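Local coordinates for protein DNA alpha-glucosyltransferase (Enterobacteria phage T4, PDB 1XV5) that belongs to the GT-B clan of glycosyltransferases, enzymes built from two facing Rossmann-like domains, and is captured here with uridine-5'-diphosphate in its pocket, at residues 18-23 with 80-85; 110-115 with 129-134. All blocks are in the same frame, centred on the assembly; numbering follows the deposited sequence.

Contact 1: residues 18-23 with 80-85; sequences TKFSLE and IINSVP. With UDP (uridine-5'-diphosphate), chain C.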
loop_
_atom_site.group_PDB
_atom_site.type_symbol
_atom_site.label_atom_id
_atom_site.label_comp_id
_atom_site.label_asym_id
_atom_site.label_seq_id
_atom_site.Cartn_x
_atom_site.Cartn_y
_atom_site.Cartn_z
ATOM N N THR A 18 6.153 -4.379 -1.094
ATOM C CA THR A 18 7.557 -4.001 -1.095
ATOM C C THR A 18 7.747 -2.827 -0.138
ATOM O O THR A 18 8.672 -2.816 0.672
ATOM C CB THR A 18 8.017 -3.614 -2.514
ATOM O OG1 THR A 18 8.104 -4.800 -3.313
ATOM C CG2 THR A 18 9.372 -2.918 -2.477
ATOM N N LYS A 19 6.859 -1.844 -0.236
ATOM C CA LYS A 19 6.921 -0.671 0.629
ATOM C C LYS A 19 6.856 -1.094 2.098
ATOM O O LYS A 19 7.656 -0.651 2.921
ATOM C CB LYS A 19 5.760 0.271 0.307
ATOM C CG LYS A 19 5.700 1.512 1.182
ATOM C CD LYS A 19 6.977 2.329 1.088
ATOM C CE LYS A 19 6.820 3.649 1.827
ATOM N NZ LYS A 19 8.084 4.417 1.882
ATOM N N PHE A 20 5.893 -1.951 2.419
ATOM C CA PHE A 20 5.736 -2.435 3.783
ATOM C C PHE A 20 7.015 -3.131 4.239
ATOM O O PHE A 20 7.521 -2.870 5.326
ATOM C CB PHE A 20 4.572 -3.425 3.867
ATOM C CG PHE A 20 4.422 -4.069 5.216
ATOM C CD1 PHE A 20 3.761 -3.413 6.248
ATOM C CD2 PHE A 20 4.957 -5.333 5.458
ATOM C CE1 PHE A 20 3.631 -4.002 7.501
ATOM C CE2 PHE A 20 4.833 -5.936 6.713
ATOM C CZ PHE A 20 4.170 -5.273 7.734
ATOM N N SER A 21 7.534 -4.018 3.396
ATOM C CA SER A 21 8.745 -4.755 3.738
ATOM C C SER A 21 9.930 -3.838 4.028
ATOM O O SER A 21 10.719 -4.108 4.933
ATOM C CB SER A 21 9.095 -5.732 2.613
ATOM O OG SER A 21 8.086 -6.723 2.486
ATOM N N LEU A 22 10.052 -2.754 3.269
ATOM C CA LEU A 22 11.153 -1.820 3.470
ATOM C C LEU A 22 10.959 -1.000 4.742
ATOM O O LEU A 22 11.913 -0.755 5.483
ATOM C CB LEU A 22 11.291 -0.899 2.254
ATOM C CG LEU A 22 11.615 -1.619 0.936
ATOM C CD1 LEU A 22 11.716 -0.612 -0.201
ATOM C CD2 LEU A 22 12.923 -2.386 1.079
ATOM N N GLU A 23 9.723 -0.580 4.999
ATOM C CA GLU A 23 9.420 0.193 6.200
ATOM C C GLU A 23 9.588 -0.703 7.423
ATOM O O GLU A 23 10.016 -0.250 8.485
ATOM C CB GLU A 23 7.987 0.735 6.133
ATOM C CG GLU A 23 7.796 1.804 5.074
ATOM C CD GLU A 23 8.432 3.129 5.460
ATOM O OE1 GLU A 23 8.673 3.958 4.558
ATOM O OE2 GLU A 23 8.681 3.352 6.663
ATOM N N ILE A 80 9.532 -13.369 8.680
ATOM C CA ILE A 80 8.317 -12.682 8.281
ATOM C C ILE A 80 8.066 -12.885 6.797
ATOM O O ILE A 80 8.844 -12.438 5.959
ATOM C CB ILE A 80 8.410 -11.176 8.587
ATOM C CG1 ILE A 80 8.681 -10.975 10.081
ATOM C CG2 ILE A 80 7.112 -10.480 8.182
ATOM C CD1 ILE A 80 8.881 -9.531 10.488
ATOM N N ILE A 81 6.981 -13.578 6.480
ATOM C CA ILE A 81 6.631 -13.845 5.096
ATOM C C ILE A 81 5.523 -12.894 4.659
ATOM O O ILE A 81 4.377 -13.008 5.102
ATOM C CB ILE A 81 6.175 -15.302 4.928
ATOM C CG1 ILE A 81 7.264 -16.238 5.464
ATOM C CG2 ILE A 81 5.902 -15.596 3.459
ATOM C CD1 ILE A 81 6.947 -17.716 5.316
ATOM N N ASN A 82 5.876 -11.952 3.793
ATOM C CA ASN A 82 4.919 -10.961 3.319
ATOM C C ASN A 82 4.241 -11.283 1.994
ATOM O O ASN A 82 3.302 -10.598 1.595
ATOM C CB ASN A 82 5.586 -9.585 3.245
ATOM C CG ASN A 82 5.855 -9.001 4.618
ATOM O OD1 ASN A 82 5.013 -9.083 5.509
ATOM N ND2 ASN A 82 7.024 -8.398 4.790
ATOM N N SER A 83 4.709 -12.321 1.310
ATOM C CA SER A 83 4.103 -12.724 0.048
ATOM C C SER A 83 4.540 -14.137 -0.316
ATOM O O SER A 83 5.585 -14.607 0.137
ATOM C CB SER A 83 4.485 -11.752 -1.078
ATOM O OG SER A 83 5.880 -11.750 -1.319
ATOM N N VAL A 84 3.731 -14.809 -1.125
ATOM C CA VAL A 84 4.030 -16.172 -1.556
ATOM C C VAL A 84 4.074 -16.221 -3.085
ATOM O O VAL A 84 3.617 -15.295 -3.752
ATOM C CB VAL A 84 2.967 -17.170 -1.030
ATOM C CG1 VAL A 84 2.875 -17.074 0.492
ATOM C CG2 VAL A 84 1.610 -16.888 -1.672
ATOM N N PRO A 85 4.625 -17.302 -3.660
ATOM C CA PRO A 85 4.714 -17.435 -5.118
ATOM C C PRO A 85 3.391 -17.231 -5.859
ATOM O O PRO A 85 2.330 -17.615 -5.371
ATOM C CB PRO A 85 5.261 -18.851 -5.299
ATOM C CG PRO A 85 6.109 -19.038 -4.077
ATOM C CD PRO A 85 5.225 -18.471 -2.991
HETATM N N1 UDP C . 4.316 3.133 -5.888
HETATM C C2 UDP C . 5.476 3.537 -6.517
HETATM N N3 UDP C . 5.405 3.584 -7.886
HETATM C C4 UDP C . 4.308 3.282 -8.671
HETATM C C5 UDP C . 3.143 2.883 -7.942
HETATM C C6 UDP C . 3.187 2.821 -6.608
HETATM O O2 UDP C . 6.488 3.840 -5.905
HETATM O O4 UDP C . 4.396 3.372 -9.895
HETATM C "C1'" UDP C . 4.335 3.040 -4.425
HETATM C "C2'" UDP C . 3.321 3.929 -3.713
HETATM O "O2'" UDP C . 3.792 5.257 -3.612
HETATM C "C3'" UDP C . 3.213 3.199 -2.382
HETATM C "C4'" UDP C . 3.217 1.738 -2.830
HETATM O "O4'" UDP C . 3.980 1.721 -4.067
HETATM O "O3'" UDP C . 4.375 3.471 -1.598
HETATM C "C5'" UDP C . 1.846 1.140 -3.077
HETATM O "O5'" UDP C . 1.240 0.799 -1.836
HETATM P PA UDP C . -0.286 1.123 -1.501
HETATM O O1A UDP C . -0.507 0.610 -0.133
HETATM O O2A UDP C . -0.545 2.559 -1.789
HETATM O O3A UDP C . -1.167 0.254 -2.572
HETATM P PB UDP C . -0.905 -1.202 -3.277
HETATM O O1B UDP C . -2.234 -1.850 -3.422
HETATM O O2B UDP C . -0.075 -0.980 -4.482
HETATM O O3B UDP C . -0.057 -2.015 -2.208
#
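Asn82 reaches from the strand to meet Ser21 and Phe20 of the helix, and it supplies the whole strand side of this small, buried contact. Its CB lies 3.9 Å from Ser21 OG. One bond further out, Asn82 CG comes to 3.8 Å from Ser21 OG and 3.9 Å from Phe20 CE2, because chi1 of -71° sets CG opposite the carbonyl carbon and brings the amide out toward the helix. The amide at the tip then fits between the hydroxyl and the CD2-CE2 side of the phenyl ring. Ring and amide planes stand 86° apart, so the two flat groups do not stack. The model places Asn82 ND2 3.0 Å from Ser21 OG, but the rotation of the amide is doubtful. The Ser21 hydroxyl has a firmer anchor in its own helix, a hydrogen bond to the carbonyl oxygen of Val17 one turn earlier. The ring of Phe20 is also met by those of Tyr113 and Phe392.

The helix has a second business away from the strand, where Lys19 lines the uridine-5'-diphosphate pocket. Its CG passes 3.6 Å from UDP O3', and the chain, bent at chi2 (58°), carries the ammonium group to Glu23. This intrahelical salt bridge, Lys19 NZ to Glu23 OE1 at 2.8 Å, uses the anti lone pair of the carboxylate oxygen, while the other oxygen accepts from the backbone N of Asp180.

Ile80 and Asn82 both touch helix 17-30, whereas Ile81 faces helix 91-103. Strand 78-83 is thus layered between the two helices, with strands 3-8 and 109-114 flanking it in the parallel sheet.

Contact 2: residues 110-115 with 129-134; sequences VVVYQH and EETVRR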
loop_
_atom_site.group_PDB
_atom_site.type_symbol
_atom_site.label_atom_id
_atom_site.label_comp_id
_atom_site.label_asym_id
_atom_site.label_seq_id
_atom_site.Cartn_x
_atom_site.Cartn_y
_atom_site.Cartn_z
ATOM N N VAL A 110 7.481 -18.003 12.841
ATOM C CA VAL A 110 7.064 -17.566 11.519
ATOM C C VAL A 110 5.853 -16.647 11.583
ATOM O O VAL A 110 4.800 -17.019 12.097
ATOM C CB VAL A 110 6.733 -18.773 10.623
ATOM C CG1 VAL A 110 6.208 -18.300 9.281
ATOM C CG2 VAL A 110 7.979 -19.632 10.438
ATOM N N VAL A 111 6.018 -15.442 11.052
ATOM C CA VAL A 111 4.950 -14.458 11.043
ATOM C C VAL A 111 4.460 -14.265 9.613
ATOM O O VAL A 111 5.248 -13.986 8.708
ATOM C CB VAL A 111 5.448 -13.108 11.590
ATOM C CG1 VAL A 111 4.302 -12.110 11.627
ATOM C CG2 VAL A 111 6.042 -13.303 12.977
ATOM N N VAL A 112 3.159 -14.419 9.408
ATOM C CA VAL A 112 2.601 -14.255 8.077
ATOM C C VAL A 112 1.652 -13.071 7.999
ATOM O O VAL A 112 0.695 -12.973 8.767
ATOM C CB VAL A 112 1.846 -15.516 7.629
ATOM C CG1 VAL A 112 1.231 -15.288 6.258
ATOM C CG2 VAL A 112 2.801 -16.704 7.594
ATOM N N TYR A 113 1.939 -12.167 7.069
ATOM C CA TYR A 113 1.111 -10.988 6.854
ATOM C C TYR A 113 0.369 -11.143 5.533
ATOM O O TYR A 113 0.989 -11.396 4.496
ATOM C CB TYR A 113 1.974 -9.725 6.756
ATOM C CG TYR A 113 2.446 -9.124 8.062
ATOM C CD1 TYR A 113 1.715 -8.114 8.693
ATOM C CD2 TYR A 113 3.655 -9.519 8.637
ATOM C CE1 TYR A 113 2.185 -7.502 9.859
ATOM C CE2 TYR A 113 4.134 -8.917 9.799
ATOM C CZ TYR A 113 3.397 -7.908 10.403
ATOM O OH TYR A 113 3.885 -7.289 11.527
ATOM N N GLN A 114 -0.952 -11.007 5.569
ATOM C CA GLN A 114 -1.731 -11.074 4.344
ATOM C C GLN A 114 -1.992 -9.620 3.985
ATOM O O GLN A 114 -2.784 -8.942 4.638
ATOM C CB GLN A 114 -3.058 -11.802 4.547
ATOM C CG GLN A 114 -3.883 -11.810 3.274
ATOM C CD GLN A 114 -3.062 -12.255 2.078
ATOM O OE1 GLN A 114 -2.628 -13.408 2.001
ATOM N NE2 GLN A 114 -2.829 -11.340 1.148
ATOM N N HIS A 115 -1.314 -9.153 2.943
ATOM C CA HIS A 115 -1.408 -7.766 2.508
ATOM C C HIS A 115 -2.467 -7.447 1.467
ATOM O O HIS A 115 -2.707 -6.274 1.169
ATOM C CB HIS A 115 -0.042 -7.324 1.987
ATOM C CG HIS A 115 1.015 -7.277 3.044
ATOM N ND1 HIS A 115 1.051 -6.297 4.014
ATOM C CD2 HIS A 115 2.051 -8.106 3.308
ATOM C CE1 HIS A 115 2.064 -6.526 4.829
ATOM N NE2 HIS A 115 2.687 -7.620 4.424
ATOM N N GLU A 129 -1.909 -21.644 1.794
ATOM C CA GLU A 129 -2.451 -22.504 2.840
ATOM C C GLU A 129 -1.331 -23.095 3.685
ATOM O O GLU A 129 -1.402 -23.086 4.912
ATOM C CB GLU A 129 -3.290 -23.638 2.237
ATOM C CG GLU A 129 -3.889 -24.563 3.292
ATOM C CD GLU A 129 -4.749 -25.675 2.712
ATOM O OE1 GLU A 129 -5.328 -26.443 3.509
ATOM O OE2 GLU A 129 -4.849 -25.784 1.471
ATOM N N GLU A 130 -0.298 -23.608 3.022
ATOM C CA GLU A 130 0.833 -24.203 3.722
ATOM C C GLU A 130 1.562 -23.153 4.548
ATOM O O GLU A 130 2.084 -23.440 5.624
ATOM C CB GLU A 130 1.803 -24.844 2.725
ATOM C CG GLU A 130 1.263 -26.106 2.068
ATOM C CD GLU A 130 0.491 -25.839 0.790
ATOM O OE1 GLU A 130 -0.132 -24.765 0.666
ATOM O OE2 GLU A 130 0.501 -26.721 -0.092
ATOM N N THR A 131 1.588 -21.931 4.034
ATOM C CA THR A 131 2.244 -20.831 4.718
ATOM C C THR A 131 1.476 -20.505 5.995
ATOM O O THR A 131 2.066 -20.314 7.063
ATOM C CB THR A 131 2.289 -19.581 3.817
ATOM O OG1 THR A 131 2.961 -19.904 2.592
ATOM C CG2 THR A 131 3.026 -18.443 4.514
ATOM N N VAL A 132 0.156 -20.447 5.874
ATOM C CA VAL A 132 -0.710 -20.147 7.006
ATOM C C VAL A 132 -0.614 -21.220 8.092
ATOM O O VAL A 132 -0.615 -20.907 9.282
ATOM C CB VAL A 132 -2.184 -20.016 6.552
ATOM C CG1 VAL A 132 -3.104 -19.911 7.761
ATOM C CG2 VAL A 132 -2.341 -18.786 5.666
ATOM N N ARG A 133 -0.519 -22.480 7.683
ATOM C CA ARG A 133 -0.441 -23.575 8.643
ATOM C C ARG A 133 0.864 -23.598 9.439
ATOM O O ARG A 133 0.901 -24.095 10.564
ATOM C CB ARG A 133 -0.648 -24.912 7.929
ATOM C CG ARG A 133 -2.044 -25.066 7.340
ATOM C CD ARG A 133 -2.227 -26.401 6.633
ATOM N NE ARG A 133 -3.568 -26.531 6.063
ATOM C CZ ARG A 133 -4.677 -26.672 6.780
ATOM N NH1 ARG A 133 -4.617 -26.708 8.104
ATOM N NH2 ARG A 133 -5.852 -26.769 6.171
ATOM N N ARG A 134 1.930 -23.055 8.862
ATOM C CA ARG A 134 3.221 -23.020 9.543
ATOM C C ARG A 134 3.339 -21.783 10.427
ATOM O O ARG A 134 4.085 -21.771 11.405
ATOM C CB ARG A 134 4.364 -23.018 8.523
ATOM C CG ARG A 134 5.747 -22.800 9.137
ATOM C CD ARG A 134 6.116 -23.921 10.098
ATOM N NE ARG A 134 7.408 -23.705 10.752
ATOM C CZ ARG A 134 7.618 -22.856 11.753
ATOM N NH1 ARG A 134 8.831 -22.735 12.278
ATOM N NH2 ARG A 134 6.619 -22.130 12.239
#
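Arg134 lays one face of its guanidinium group over Val110. Methyl CG2 of the valine sits 3.3 Å above the guanidinium plane, displaced toward its rim, with Val110 CG2 3.4 Å from Arg134 NH2 and 3.5 Å from Arg134 CZ. The arginine chain leaves the end of the helix with CG opposite the backbone N (chi1 172°) and then bends at chi2 (63°), which swings the group over the valine. Polar partners fix it there: NH1 donates to the carbonyl oxygen of Ile108 and NH2 forms a salt bridge with Asp136, whose OD1 also accepts from the backbone N of Val110.

Farther along the strand, Val112 packs against Thr131, methyl to methyl. Val112 CG2 is 3.5 Å from Thr131 CG2, and the second valine methyl, CG1, stands 4.0 Å from that same threonine carbon. The threonine turns its hydroxyl elsewhere, to the carbonyl oxygen of Gly127 and the hydroxyl of Tyr97, so that a hydrocarbon surface meets the strand while OG1 stays satisfied.

Helix 128-134 lies in the connection between strands 109-114 and 137-140, parallel neighbours in the sheet. Packing of this helix back onto the strand that precedes it is characteristic of a beta-alpha-beta crossover in a Rossmann-like domain of a GT-B protein.

Overall arrangement
Contact 1 closes before contact 2 opens along the chain, and their centres lie 12 Å apart. Both rest on one seven-stranded parallel sheet, on neighbouring strands 78-83 and 109-114, joined by a probable backbone hydrogen bond from Ile81 N to Val111 O (2.9 Å). Their helices cover opposite faces: helix 17-30 in contact 1, helix 128-134 in contact 2. The rings of Phe20 and His115 also meet, their planes about 55° apart, which ties helix 17-30 to the loop residue that follows strand 109-114. Together they show the alpha-beta-alpha layering of one Rossmann-like domain, with helix 17-30 contributing Lys19 to the uridine-5'-diphosphate pocket.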